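Local coordinates for sialidase domain-containing protein (Dyadobacter fermentans, PDB 5HX0) that is of unknown function but carries a sialidase-like, BNR-repeat beta-propeller fold, consistent with a role in recognising or processing carbohydrate, at residues L115-P120 with Y171-T176; Y142-L147 with A165-G170; L285-C290 with Q310-H315; K333-R338 with G362-G367. All coordinates share one frame; numbering follows the deposited sequence.

Contact 1 of 4, residues L115-P120 with Y171-T176; sequences LIYSHP and YVLRST
Tyr117 reaches across to Leu173 and Tyr171 from the outermost strand of one propeller sheet, 114-117, to a strand of the next sheet, 165-175. Its side chain makes contact from the root. Tyr117 CB lies 3.3 Å from Leu173 CD1, and CG, anti to the backbone N (chi1 -174°), meets the same methyl. Over one face of the ring beyond it sits Leu173 CD2, in a CH-pi contact 3.9 Å from the centroid of the Tyr117 ring. Farther out, Tyr117 CE2 comes within 3.7 Å of Tyr171 CE1, the two ring planes being inclined at 62°. At the tip, Tyr117 OH lies in the plane of the His119 imidazole and shares a 2.6 Å hydrogen bond with His119 ND1.

That imidazole stacks face-to-face on Tyr171, with centroids 4.0 Å apart and planes at 24°; Tyr171 CE2 lies over the imidazole toward its rim. Tyr171 OH goes on to a hydrogen bond with Ser124. Ile116 adds a looser contact, its CG2 4.3 Å from Leu173 CD1. Ile116 and Tyr117 both face Leu98 in a classic beta bulge, and Pro185 packs against the Tyr117, Tyr171 and Leu173 side chains.

No hydrogen bond crosses between 115-120 and 171-176: aromatic and aliphatic surfaces join the two sheets, while the Tyr117-His119 bond would help to hold the imidazole in its orientation against Tyr171.

Contact 2 of 4, residues Y142-L147 with A165-G170; sequences YGWAFL and AVFLGG
Trp144 and Phe167 form the apolar centre, their side chains on the same face of the sheet. Phe167 CD1 lies over one face of the indole, toward its rim, with the six-membered ring and the phenyl inclined at 44°. Trp144 CZ3 reaches Phe167 CB at 3.7 Å, and Trp144 CE3 approaches Ala165 CB. The Phe167 ring carries the cluster on to Tyr142, whose CD1 meets the phenyl edge at Phe167 CE1, 3.6 Å away. Tyr207 adds a further ring, edge-to-face on Phe167.

Ala165 CB also sits over the face of Phe146, 3.9 Å from the ring centroid, a CH-pi contact. Beneath the other face of the sheet, Leu168 CD2 packs on Ala145 CB.

These side chains dress two neighbouring antiparallel strands, 137-145 and 165-175, within one sheet of the propeller. Ala145 and Val166 make a hydrogen-bonded pair: Ala145 N donates to Val166 O at 2.9 Å, and Val166 N returns the bond to Ala145 O. Leu168 N gives a 2.7 Å bond to Gly143 O. Farther along, the regular pairing lapses, and Gly143 N makes no more than a long, bent bond to Gly169 O. Gly169 has positive phi, a conformation favourable to glycine.

At the Phe146 end, Phe146 O accepts a hydrogen bond from Arg81 of the second subunit. At the other end, the Tyr142 side chain borders a bound acetate ion and a tetraethylene glycol molecule, both probably from the crystallisation liquor.

Contact 3 of 4, residues L285-C290 with Q310-H315; sequences LGDQAC and QGHPMH
Asp287 meets His312 through a short His-carboxylate hydrogen bond, His312 ND1 donating to Asp287 OD1 at 2.6 Å. The carboxylate oxygen lies close to the imidazole plane and is approached on its syn side, although the carboxylate and ring planes are turned 76° apart. His312 has CG between the backbone N and the carbonyl carbon (chi1 75°), an orientation that brings the ring root toward Asp287. Next to this pair, Gly311 N donates to Asp287 O at 3.3 Å, nearly along the C=O axis, and Gln310 CA makes a CA-H...O contact with the same oxygen. Gln310 extends beyond CG to place NE2 2.9 Å from Gly286 O in an almost straight hydrogen bond of 177°, with the acceptor in its amide plane.

Gly286 and Asp287 are the central residues of a type I' beta turn from Leu285 to Gln288, closed by Gln288 N bonding to Leu285 O. The turn joins antiparallel strands 276-283 and 288-294 of one propeller sheet, whereas 310-315 leads through a corner at the cis-proline Pro313 into strand 314-318 of the next. On the apolar side, Met314, present as selenomethionine, is bent at chi2 and chi3, and its CE lies 3.6 Å from Ala289 CB.

A second shell holds the acidic group: Asp287 OD2 is hydrogen-bonded to His332 NE2, giving the carboxylate a histidine partner on each oxygen. His312 NE2 has a weak hydrogen bond with Arg331 NH2.

Contact 4 of 4, residues K333-R338 with G362-G367; sequences KPLGIR and GTTDLG
Leu335 packs its CD1 methyl against the backbone of Gly362 and Thr363, the tightest part of the contact. Leu335 CD1 lies 3.3 Å from Gly362 O and 3.6 Å from Thr363 C, while the other methyl, CD2, meets Thr364 CG2 at 3.8 Å. Chi1 (-61°) puts Leu335 CG anti to the carbonyl carbon; chi2 (166°) then turns CD1 to the Gly362-Thr363 backbone and CD2 to Thr364. Farther along both segments, Ile337 CD1 touches Gly367 CA at 3.6 Å. At the backbone angles of Gly367 a CB would be jammed against the preceding carbonyl oxygen, a requirement for glycine independent of the isoleucine.

Between these places the fit is looser. Leu366 CD2 stands 4.2 Å from Leu335 CB, and Leu366 CD1 reaches Gly336 O at 3.9 Å; Phe385 also packs on Leu366 and Ile337. The solvent side is formed by Thr363 and Thr364, both exposed. There Thr363 OG1 accepts a 3.3 Å hydrogen bond from Asp365 N, an ST turn that folds the loop locally without bonding to 333-338. Asp365 is hydrogen-bonded outside the contact, OD1 to Tyr384 OH and His91 NE2, OD2 to His57 NE2.

No hydrogen bond links the two segments. Apolar branches laid against the turns of a loop instead join the 333-338 segment, leading into strand 336-342, to the connection entering strand 367-375, a sheet-to-sheet junction of a beta-propeller.

In the fold
Contact 2 lies within one sheet and combines backbone pairing with an aromatic cluster, whereas contacts 1, 3 and 4 connect successive sheets of the propeller. Contacts 1 and 2 share strand 165-175 and touch directly, Tyr171 OH packing on Gly143; both are buried and also reach the second subunit. Contacts 3 and 4 lie across the chain's centre from contact 1, their own centres about 13 Å apart, and both reach the sheet containing strands 314-318 and 336-342. Partly buried contact 3 relies on polar bonds around a turn. Contact 4 is mainly buried and apolar, with exposed threonines, while contact 1 uses stacked rings.

Contact 1 of 4, residues L115-P120 with Y171-T176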
loop_
_atom_site.group_PDB
_atom_site.type_symbol
_atom_site.label_atom_id
_atom_site.label_comp_id
_atom_site.label_asym_id
_atom_site.label_seq_id
_atom_site.Cartn_x
_atom_site.Cartn_y
_atom_site.Cartn_z
ATOM N N LEU A 115 2.704 -6.159 6.015
ATOM C CA LEU A 115 1.954 -4.918 5.890
ATOM C C LEU A 115 0.870 -4.843 6.958
ATOM O O LEU A 115 0.069 -5.771 7.112
ATOM C CB LEU A 115 1.324 -4.807 4.504
ATOM C CG LEU A 115 0.582 -3.480 4.328
ATOM C CD1 LEU A 115 1.530 -2.353 4.056
ATOM C CD2 LEU A 115 -0.392 -3.587 3.216
ATOM N N ILE A 116 0.876 -3.755 7.717
ATOM C CA ILE A 116 -0.265 -3.411 8.560
ATOM C C ILE A 116 -1.278 -2.588 7.776
ATOM O O ILE A 116 -2.475 -2.879 7.783
ATOM C CB ILE A 116 0.190 -2.655 9.830
ATOM C CG1 ILE A 116 1.005 -3.566 10.751
ATOM C CG2 ILE A 116 -1.045 -2.101 10.581
ATOM C CD1 ILE A 116 1.700 -2.796 11.923
ATOM N N TYR A 117 -0.816 -1.569 7.058
ATOM C CA TYR A 117 -1.766 -0.693 6.387
ATOM C C TYR A 117 -1.111 0.147 5.304
ATOM O O TYR A 117 -0.041 0.728 5.520
ATOM C CB TYR A 117 -2.422 0.234 7.398
ATOM C CG TYR A 117 -3.538 1.082 6.816
ATOM C CD1 TYR A 117 -4.713 0.500 6.349
ATOM C CD2 TYR A 117 -3.426 2.470 6.782
ATOM C CE1 TYR A 117 -5.744 1.286 5.831
ATOM C CE2 TYR A 117 -4.448 3.267 6.276
ATOM C CZ TYR A 117 -5.603 2.662 5.799
ATOM O OH TYR A 117 -6.608 3.453 5.293
ATOM N N SER A 118 -1.774 0.221 4.152
ATOM C CA SER A 118 -1.461 1.189 3.107
ATOM C C SER A 118 -2.709 2.021 2.852
ATOM O O SER A 118 -3.753 1.484 2.459
ATOM C CB SER A 118 -1.000 0.500 1.824
ATOM O OG SER A 118 -1.837 -0.599 1.507
ATOM N N HIS A 119 -2.611 3.309 3.085
ATOM C CA HIS A 119 -3.792 4.171 2.984
ATOM C C HIS A 119 -4.159 4.366 1.511
ATOM O O HIS A 119 -3.280 4.629 0.689
ATOM C CB HIS A 119 -3.486 5.509 3.658
ATOM C CG HIS A 119 -4.688 6.336 3.999
ATOM N ND1 HIS A 119 -5.843 5.807 4.547
ATOM C CD2 HIS A 119 -4.893 7.671 3.901
ATOM C CE1 HIS A 119 -6.699 6.789 4.777
ATOM N NE2 HIS A 119 -6.145 7.928 4.395
ATOM N N PRO A 120 -5.428 4.223 1.131
ATOM C CA PRO A 120 -5.788 4.423 -0.289
ATOM C C PRO A 120 -5.529 5.832 -0.794
ATOM O O PRO A 120 -5.412 6.031 -2.012
ATOM C CB PRO A 120 -7.290 4.080 -0.315
ATOM C CG PRO A 120 -7.444 3.076 0.824
ATOM C CD PRO A 120 -6.552 3.686 1.913
ATOM N N TYR A 171 -5.858 8.646 11.553
ATOM C CA TYR A 171 -6.718 7.486 11.363
ATOM C C TYR A 171 -6.149 6.369 12.228
ATOM O O TYR A 171 -4.953 6.351 12.514
ATOM C CB TYR A 171 -6.814 7.047 9.897
ATOM C CG TYR A 171 -5.578 7.183 9.007
ATOM C CD1 TYR A 171 -4.605 6.181 8.947
ATOM C CD2 TYR A 171 -5.440 8.277 8.173
ATOM C CE1 TYR A 171 -3.502 6.292 8.087
ATOM C CE2 TYR A 171 -4.357 8.410 7.325
ATOM C CZ TYR A 171 -3.396 7.425 7.281
ATOM O OH TYR A 171 -2.350 7.590 6.401
ATOM N N VAL A 172 -7.018 5.475 12.678
ATOM C CA VAL A 172 -6.648 4.417 13.618
ATOM C C VAL A 172 -7.148 3.092 13.066
ATOM O O VAL A 172 -8.313 2.983 12.661
ATOM C CB VAL A 172 -7.248 4.670 15.019
ATOM C CG1 VAL A 172 -6.787 3.608 16.006
ATOM C CG2 VAL A 172 -6.876 6.057 15.512
ATOM N N LEU A 173 -6.273 2.095 13.033
ATOM C CA LEU A 173 -6.661 0.726 12.732
ATOM C C LEU A 173 -6.770 -0.070 14.026
ATOM O O LEU A 173 -6.096 0.212 15.017
ATOM C CB LEU A 173 -5.641 0.073 11.802
ATOM C CG LEU A 173 -5.429 1.081 10.682
ATOM C CD1 LEU A 173 -4.034 1.030 10.199
ATOM C CD2 LEU A 173 -6.429 0.878 9.575
ATOM N N ARG A 174 -7.583 -1.114 13.981
ATOM C CA ARG A 174 -7.901 -1.902 15.160
ATOM C C ARG A 174 -7.847 -3.383 14.811
ATOM O O ARG A 174 -8.344 -3.799 13.761
ATOM C CB ARG A 174 -9.303 -1.515 15.640
ATOM C CG ARG A 174 -9.553 -1.599 17.073
ATOM C CD ARG A 174 -10.832 -0.814 17.422
ATOM N NE ARG A 174 -11.201 -1.088 18.797
ATOM C CZ ARG A 174 -11.943 -2.126 19.156
ATOM N NH1 ARG A 174 -12.410 -2.961 18.227
ATOM N NH2 ARG A 174 -12.229 -2.324 20.436
ATOM N N SER A 175 -7.261 -4.185 15.692
ATOM C CA SER A 175 -7.243 -5.626 15.506
ATOM C C SER A 175 -7.740 -6.307 16.768
ATOM O O SER A 175 -7.294 -5.985 17.875
ATOM C CB SER A 175 -5.855 -6.141 15.157
ATOM O OG SER A 175 -5.856 -7.560 15.073
ATOM N N THR A 176 -8.659 -7.256 16.591
ATOM C CA THR A 176 -9.117 -8.101 17.685
ATOM C C THR A 176 -8.650 -9.544 17.520
ATOM O O THR A 176 -9.130 -10.433 18.237
ATOM C CB THR A 176 -10.647 -8.038 17.798
ATOM O OG1 THR A 176 -11.220 -8.399 16.543
ATOM C CG2 THR A 176 -11.106 -6.624 18.151
#

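Contact 2 of 4, residues Y142-L147 with A165-G170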
loop_
_atom_site.group_PDB
_atom_site.type_symbol
_atom_site.label_atom_id
_atom_site.label_comp_id
_atom_site.label_asym_id
_atom_site.label_seq_id
_atom_site.Cartn_x
_atom_site.Cartn_y
_atom_site.Cartn_z
ATOM N N TYR A 142 -1.360 8.764 10.886
ATOM C CA TYR A 142 -1.851 9.965 10.220
ATOM C C TYR A 142 -1.202 10.013 8.845
ATOM O O TYR A 142 -0.264 9.267 8.567
ATOM C CB TYR A 142 -1.580 11.240 11.026
ATOM C CG TYR A 142 -0.147 11.453 11.513
ATOM C CD1 TYR A 142 0.752 12.187 10.750
ATOM C CD2 TYR A 142 0.277 10.973 12.759
ATOM C CE1 TYR A 142 2.041 12.434 11.189
ATOM C CE2 TYR A 142 1.588 11.210 13.206
ATOM C CZ TYR A 142 2.456 11.939 12.401
ATOM O OH TYR A 142 3.753 12.199 12.794
ATOM N N GLY A 143 -1.738 10.869 7.962
ATOM C CA GLY A 143 -1.439 10.752 6.547
ATOM C C GLY A 143 -1.150 12.063 5.834
ATOM O O GLY A 143 -1.469 13.165 6.317
ATOM N N TRP A 144 -0.575 11.904 4.629
ATOM C CA TRP A 144 -0.222 12.982 3.710
ATOM C C TRP A 144 -0.749 12.646 2.326
ATOM O O TRP A 144 -0.491 11.548 1.819
ATOM C CB TRP A 144 1.304 13.158 3.611
ATOM C CG TRP A 144 1.923 13.683 4.853
ATOM C CD1 TRP A 144 2.569 12.965 5.823
ATOM C CD2 TRP A 144 1.954 15.058 5.269
ATOM N NE1 TRP A 144 3.003 13.821 6.822
ATOM C CE2 TRP A 144 2.636 15.106 6.501
ATOM C CE3 TRP A 144 1.461 16.248 4.719
ATOM C CZ2 TRP A 144 2.855 16.307 7.191
ATOM C CZ3 TRP A 144 1.677 17.434 5.395
ATOM C CH2 TRP A 144 2.365 17.458 6.621
ATOM N N ALA A 145 -1.434 13.594 1.690
ATOM C CA ALA A 145 -1.914 13.381 0.332
ATOM C C ALA A 145 -1.073 14.183 -0.654
ATOM O O ALA A 145 -0.443 15.182 -0.299
ATOM C CB ALA A 145 -3.403 13.758 0.220
ATOM N N PHE A 146 -1.064 13.744 -1.913
ATOM C CA PHE A 146 -0.216 14.367 -2.924
ATOM C C PHE A 146 -1.111 14.804 -4.070
ATOM O O PHE A 146 -1.607 13.972 -4.826
ATOM C CB PHE A 146 0.896 13.410 -3.365
ATOM C CG PHE A 146 1.864 13.103 -2.242
ATOM C CD1 PHE A 146 1.519 12.207 -1.241
ATOM C CD2 PHE A 146 3.067 13.780 -2.145
ATOM C CE1 PHE A 146 2.391 11.963 -0.154
ATOM C CE2 PHE A 146 3.946 13.534 -1.085
ATOM C CZ PHE A 146 3.599 12.616 -0.087
ATOM N N LEU A 147 -1.313 16.108 -4.189
ATOM C CA LEU A 147 -2.318 16.648 -5.086
ATOM C C LEU A 147 -1.667 17.262 -6.312
ATOM O O LEU A 147 -0.506 17.680 -6.286
ATOM C CB LEU A 147 -3.171 17.706 -4.379
ATOM C CG LEU A 147 -4.390 17.210 -3.602
ATOM C CD1 LEU A 147 -3.986 16.252 -2.502
ATOM C CD2 LEU A 147 -5.146 18.415 -3.014
ATOM N N ALA A 165 3.222 18.085 0.161
ATOM C CA ALA A 165 2.101 17.228 0.513
ATOM C C ALA A 165 1.116 17.980 1.406
ATOM O O ALA A 165 1.492 18.907 2.125
ATOM C CB ALA A 165 2.595 15.964 1.229
ATOM N N VAL A 166 -0.151 17.574 1.353
ATOM C CA VAL A 166 -1.220 18.208 2.119
ATOM C C VAL A 166 -1.666 17.248 3.214
ATOM O O VAL A 166 -2.010 16.092 2.940
ATOM C CB VAL A 166 -2.397 18.618 1.221
ATOM C CG1 VAL A 166 -3.491 19.300 2.047
ATOM C CG2 VAL A 166 -1.904 19.534 0.107
ATOM N N PHE A 167 -1.685 17.745 4.443
ATOM C CA PHE A 167 -1.900 16.916 5.624
ATOM C C PHE A 167 -3.298 16.292 5.627
ATOM O O PHE A 167 -4.291 16.945 5.286
ATOM C CB PHE A 167 -1.689 17.791 6.866
ATOM C CG PHE A 167 -1.529 17.022 8.151
ATOM C CD1 PHE A 167 -0.850 15.832 8.176
ATOM C CD2 PHE A 167 -2.019 17.540 9.345
ATOM C CE1 PHE A 167 -0.696 15.126 9.379
ATOM C CE2 PHE A 167 -1.875 16.855 10.537
ATOM C CZ PHE A 167 -1.213 15.644 10.551
ATOM N N LEU A 168 -3.385 15.015 6.014
ATOM C CA LEU A 168 -4.697 14.371 6.149
ATOM C C LEU A 168 -5.143 14.179 7.590
ATOM O O LEU A 168 -6.308 13.807 7.815
ATOM C CB LEU A 168 -4.713 12.997 5.466
ATOM C CG LEU A 168 -4.528 12.951 3.952
ATOM C CD1 LEU A 168 -4.268 11.495 3.510
ATOM C CD2 LEU A 168 -5.775 13.530 3.272
ATOM N N GLY A 169 -4.259 14.372 8.558
ATOM C CA GLY A 169 -4.652 14.090 9.922
ATOM C C GLY A 169 -4.773 12.596 10.187
ATOM O O GLY A 169 -4.307 11.753 9.416
ATOM N N GLY A 170 -5.444 12.275 11.297
ATOM C CA GLY A 170 -5.321 10.964 11.886
ATOM C C GLY A 170 -6.258 9.897 11.326
ATOM O O GLY A 170 -7.291 10.173 10.709
#

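Contact 3 of 4, residues L285-C290 with Q310-H315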
loop_
_atom_site.group_PDB
_atom_site.type_symbol
_atom_site.label_atom_id
_atom_site.label_comp_id
_atom_site.label_asym_id
_atom_site.label_seq_id
_atom_site.Cartn_x
_atom_site.Cartn_y
_atom_site.Cartn_z
ATOM N N LEU A 285 11.156 26.155 22.401
ATOM C CA LEU A 285 11.642 26.157 23.772
ATOM C C LEU A 285 12.964 25.414 23.864
ATOM O O LEU A 285 13.244 24.737 24.856
ATOM C CB LEU A 285 10.613 25.552 24.732
ATOM C CG LEU A 285 10.721 25.880 26.228
ATOM C CD1 LEU A 285 10.617 27.400 26.461
ATOM C CD2 LEU A 285 9.632 25.162 27.013
ATOM N N GLY A 286 13.800 25.539 22.837
ATOM C CA GLY A 286 15.144 24.981 22.888
ATOM C C GLY A 286 15.190 23.483 23.060
ATOM O O GLY A 286 16.101 22.971 23.725
ATOM N N ASP A 287 14.201 22.766 22.512
ATOM C CA ASP A 287 14.065 21.314 22.640
ATOM C C ASP A 287 13.878 20.866 24.091
ATOM O O ASP A 287 14.193 19.718 24.443
ATOM C CB ASP A 287 15.254 20.574 22.007
ATOM C CG ASP A 287 14.943 19.091 21.728
ATOM O OD1 ASP A 287 13.759 18.762 21.529
ATOM O OD2 ASP A 287 15.866 18.253 21.722
ATOM N N GLN A 288 13.371 21.743 24.949
ATOM C CA GLN A 288 13.125 21.357 26.329
ATOM C C GLN A 288 11.975 20.357 26.396
ATOM O O GLN A 288 10.885 20.616 25.876
ATOM C CB GLN A 288 12.802 22.592 27.165
ATOM C CG GLN A 288 12.522 22.297 28.608
ATOM C CD GLN A 288 13.773 22.017 29.402
ATOM O OE1 GLN A 288 13.712 21.373 30.441
ATOM N NE2 GLN A 288 14.914 22.506 28.925
ATOM N N ALA A 289 12.215 19.217 27.043
ATOM C CA ALA A 289 11.166 18.225 27.227
ATOM C C ALA A 289 10.284 18.650 28.398
ATOM O O ALA A 289 10.791 19.001 29.470
ATOM C CB ALA A 289 11.791 16.852 27.484
ATOM N N CYS A 290 8.971 18.636 28.205
ATOM C CA CYS A 290 8.071 19.164 29.225
ATOM C C CYS A 290 7.104 18.098 29.729
ATOM O O CYS A 290 6.973 17.009 29.160
ATOM C CB CYS A 290 7.289 20.374 28.691
ATOM S SG CYS A 290 8.374 21.807 28.417
ATOM N N GLN A 310 16.931 18.357 27.558
ATOM C CA GLN A 310 16.587 18.325 26.140
ATOM C C GLN A 310 16.368 16.891 25.674
ATOM O O GLN A 310 17.120 15.979 26.040
ATOM C CB GLN A 310 17.693 18.940 25.277
ATOM C CG GLN A 310 17.981 20.404 25.491
ATOM C CD GLN A 310 19.097 20.896 24.573
ATOM O OE1 GLN A 310 20.224 20.409 24.637
ATOM N NE2 GLN A 310 18.776 21.844 23.696
ATOM N N GLY A 311 15.356 16.710 24.848
ATOM C CA GLY A 311 15.090 15.439 24.200
ATOM C C GLY A 311 13.671 15.393 23.685
ATOM O O GLY A 311 12.782 16.112 24.157
ATOM N N HIS A 312 13.457 14.521 22.702
ATOM C CA HIS A 312 12.149 14.316 22.100
ATOM C C HIS A 312 12.207 13.162 21.094
ATOM O O HIS A 312 13.267 12.795 20.622
ATOM C CB HIS A 312 11.660 15.581 21.373
ATOM C CG HIS A 312 12.353 15.830 20.070
ATOM N ND1 HIS A 312 13.299 16.820 19.914
ATOM C CD2 HIS A 312 12.228 15.233 18.857
ATOM C CE1 HIS A 312 13.729 16.824 18.662
ATOM N NE2 HIS A 312 13.097 15.870 18.000
ATOM N N PRO A 313 11.049 12.572 20.776
ATOM C CA PRO A 313 9.851 12.663 21.595
ATOM C C PRO A 313 10.041 11.707 22.777
ATOM O O PRO A 313 11.063 11.018 22.826
ATOM C CB PRO A 313 8.741 12.193 20.649
ATOM C CG PRO A 313 9.440 11.145 19.793
ATOM C CD PRO A 313 10.895 11.631 19.654
HETATM N N MSE A 314 9.079 11.647 23.684
HETATM C CA MSE A 314 9.198 10.845 24.896
HETATM C C MSE A 314 8.269 9.632 24.846
HETATM O O MSE A 314 7.205 9.699 24.223
HETATM C CB MSE A 314 8.877 11.696 26.146
HETATM C CG MSE A 314 10.121 12.311 26.852
HETATM SE SE MSE A 314 11.021 13.615 25.748
HETATM C CE MSE A 314 9.600 14.909 25.394
ATOM N N HIS A 315 8.689 8.540 25.494
ATOM C CA HIS A 315 7.875 7.344 25.680
ATOM C C HIS A 315 8.038 6.867 27.119
ATOM O O HIS A 315 9.156 6.852 27.634
ATOM C CB HIS A 315 8.291 6.189 24.720
ATOM C CG HIS A 315 7.495 4.941 24.934
ATOM N ND1 HIS A 315 7.936 3.898 25.726
ATOM C CD2 HIS A 315 6.244 4.604 24.537
ATOM C CE1 HIS A 315 7.004 2.961 25.776
ATOM N NE2 HIS A 315 5.958 3.375 25.084
#

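Contact 4 of 4, residues K333-R338 with G362-G367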
loop_
_atom_site.group_PDB
_atom_site.type_symbol
_atom_site.label_atom_id
_atom_site.label_comp_id
_atom_site.label_asym_id
_atom_site.label_seq_id
_atom_site.Cartn_x
_atom_site.Cartn_y
_atom_site.Cartn_z
ATOM N N LYS A 333 24.600 16.927 19.697
ATOM C CA LYS A 333 25.871 16.207 19.829
ATOM C C LYS A 333 26.061 15.711 21.253
ATOM O O LYS A 333 25.858 16.456 22.208
ATOM C CB LYS A 333 27.065 17.093 19.433
ATOM C CG LYS A 333 26.989 17.680 18.029
ATOM C CD LYS A 333 26.557 16.642 16.985
ATOM C CE LYS A 333 27.697 16.239 16.035
ATOM N NZ LYS A 333 27.307 15.093 15.130
ATOM N N PRO A 334 26.442 14.444 21.409
ATOM C CA PRO A 334 26.577 13.411 20.381
ATOM C C PRO A 334 25.222 12.755 20.096
ATOM O O PRO A 334 24.536 12.362 21.046
ATOM C CB PRO A 334 27.546 12.419 21.016
ATOM C CG PRO A 334 27.280 12.532 22.471
ATOM C CD PRO A 334 26.766 13.930 22.748
ATOM N N LEU A 335 24.864 12.640 18.824
ATOM C CA LEU A 335 23.514 12.229 18.434
ATOM C C LEU A 335 23.192 10.818 18.898
ATOM O O LEU A 335 23.981 9.898 18.688
ATOM C CB LEU A 335 23.381 12.291 16.923
ATOM C CG LEU A 335 23.573 13.657 16.276
ATOM C CD1 LEU A 335 23.745 13.480 14.780
ATOM C CD2 LEU A 335 22.355 14.513 16.578
ATOM N N GLY A 336 22.010 10.640 19.493
ATOM C CA GLY A 336 21.575 9.289 19.826
ATOM C C GLY A 336 20.298 9.190 20.639
ATOM O O GLY A 336 19.316 9.896 20.376
ATOM N N ILE A 337 20.317 8.310 21.643
ATOM C CA ILE A 337 19.127 7.870 22.364
ATOM C C ILE A 337 19.461 7.899 23.839
ATOM O O ILE A 337 20.526 7.416 24.232
ATOM C CB ILE A 337 18.692 6.436 21.976
ATOM C CG1 ILE A 337 18.638 6.217 20.447
ATOM C CG2 ILE A 337 17.380 6.038 22.706
ATOM C CD1 ILE A 337 17.565 7.015 19.685
ATOM N N ARG A 338 18.545 8.413 24.662
ATOM C CA ARG A 338 18.765 8.490 26.106
ATOM C C ARG A 338 17.488 8.111 26.859
ATOM O O ARG A 338 16.413 7.946 26.273
ATOM C CB ARG A 338 19.250 9.900 26.498
ATOM C CG ARG A 338 20.566 10.265 25.792
ATOM C CD ARG A 338 21.103 11.639 26.143
ATOM N NE ARG A 338 22.379 11.829 25.447
ATOM C CZ ARG A 338 23.395 12.541 25.921
ATOM N NH1 ARG A 338 23.298 13.148 27.099
ATOM N NH2 ARG A 338 24.512 12.638 25.214
ATOM N N GLY A 362 24.549 9.417 12.977
ATOM C CA GLY A 362 25.087 10.178 11.861
ATOM C C GLY A 362 24.449 11.546 11.693
ATOM O O GLY A 362 25.099 12.567 11.915
ATOM N N THR A 363 23.173 11.578 11.316
ATOM C CA THR A 363 22.385 12.797 11.178
ATOM C C THR A 363 21.279 12.805 12.223
ATOM O O THR A 363 21.054 11.821 12.926
ATOM C CB THR A 363 21.762 12.905 9.782
ATOM O OG1 THR A 363 20.691 11.953 9.678
ATOM C CG2 THR A 363 22.783 12.606 8.700
ATOM N N THR A 364 20.584 13.941 12.322
ATOM C CA THR A 364 19.491 14.084 13.277
ATOM C C THR A 364 18.261 13.249 12.916
ATOM O O THR A 364 17.310 13.201 13.708
ATOM C CB THR A 364 19.105 15.561 13.379
ATOM O OG1 THR A 364 18.798 16.042 12.069
ATOM C CG2 THR A 364 20.268 16.390 13.964
ATOM N N ASP A 365 18.250 12.585 11.756
ATOM C CA ASP A 365 17.100 11.777 11.335
ATOM C C ASP A 365 17.212 10.399 11.996
ATOM O O ASP A 365 17.582 9.393 11.386
ATOM C CB ASP A 365 17.048 11.714 9.810
ATOM C CG ASP A 365 15.758 11.112 9.270
ATOM O OD1 ASP A 365 14.777 10.959 10.021
ATOM O OD2 ASP A 365 15.727 10.815 8.048
ATOM N N LEU A 366 16.865 10.365 13.279
ATOM C CA LEU A 366 16.918 9.171 14.122
ATOM C C LEU A 366 16.053 9.453 15.341
ATOM O O LEU A 366 15.533 10.559 15.498
ATOM C CB LEU A 366 18.365 8.817 14.526
ATOM C CG LEU A 366 19.260 9.944 15.072
ATOM C CD1 LEU A 366 18.871 10.386 16.499
ATOM C CD2 LEU A 366 20.761 9.547 15.061
ATOM N N GLY A 367 15.939 8.461 16.230
ATOM C CA GLY A 367 15.268 8.655 17.502
ATOM C C GLY A 367 13.917 7.981 17.623
ATOM O O GLY A 367 13.745 6.823 17.218
#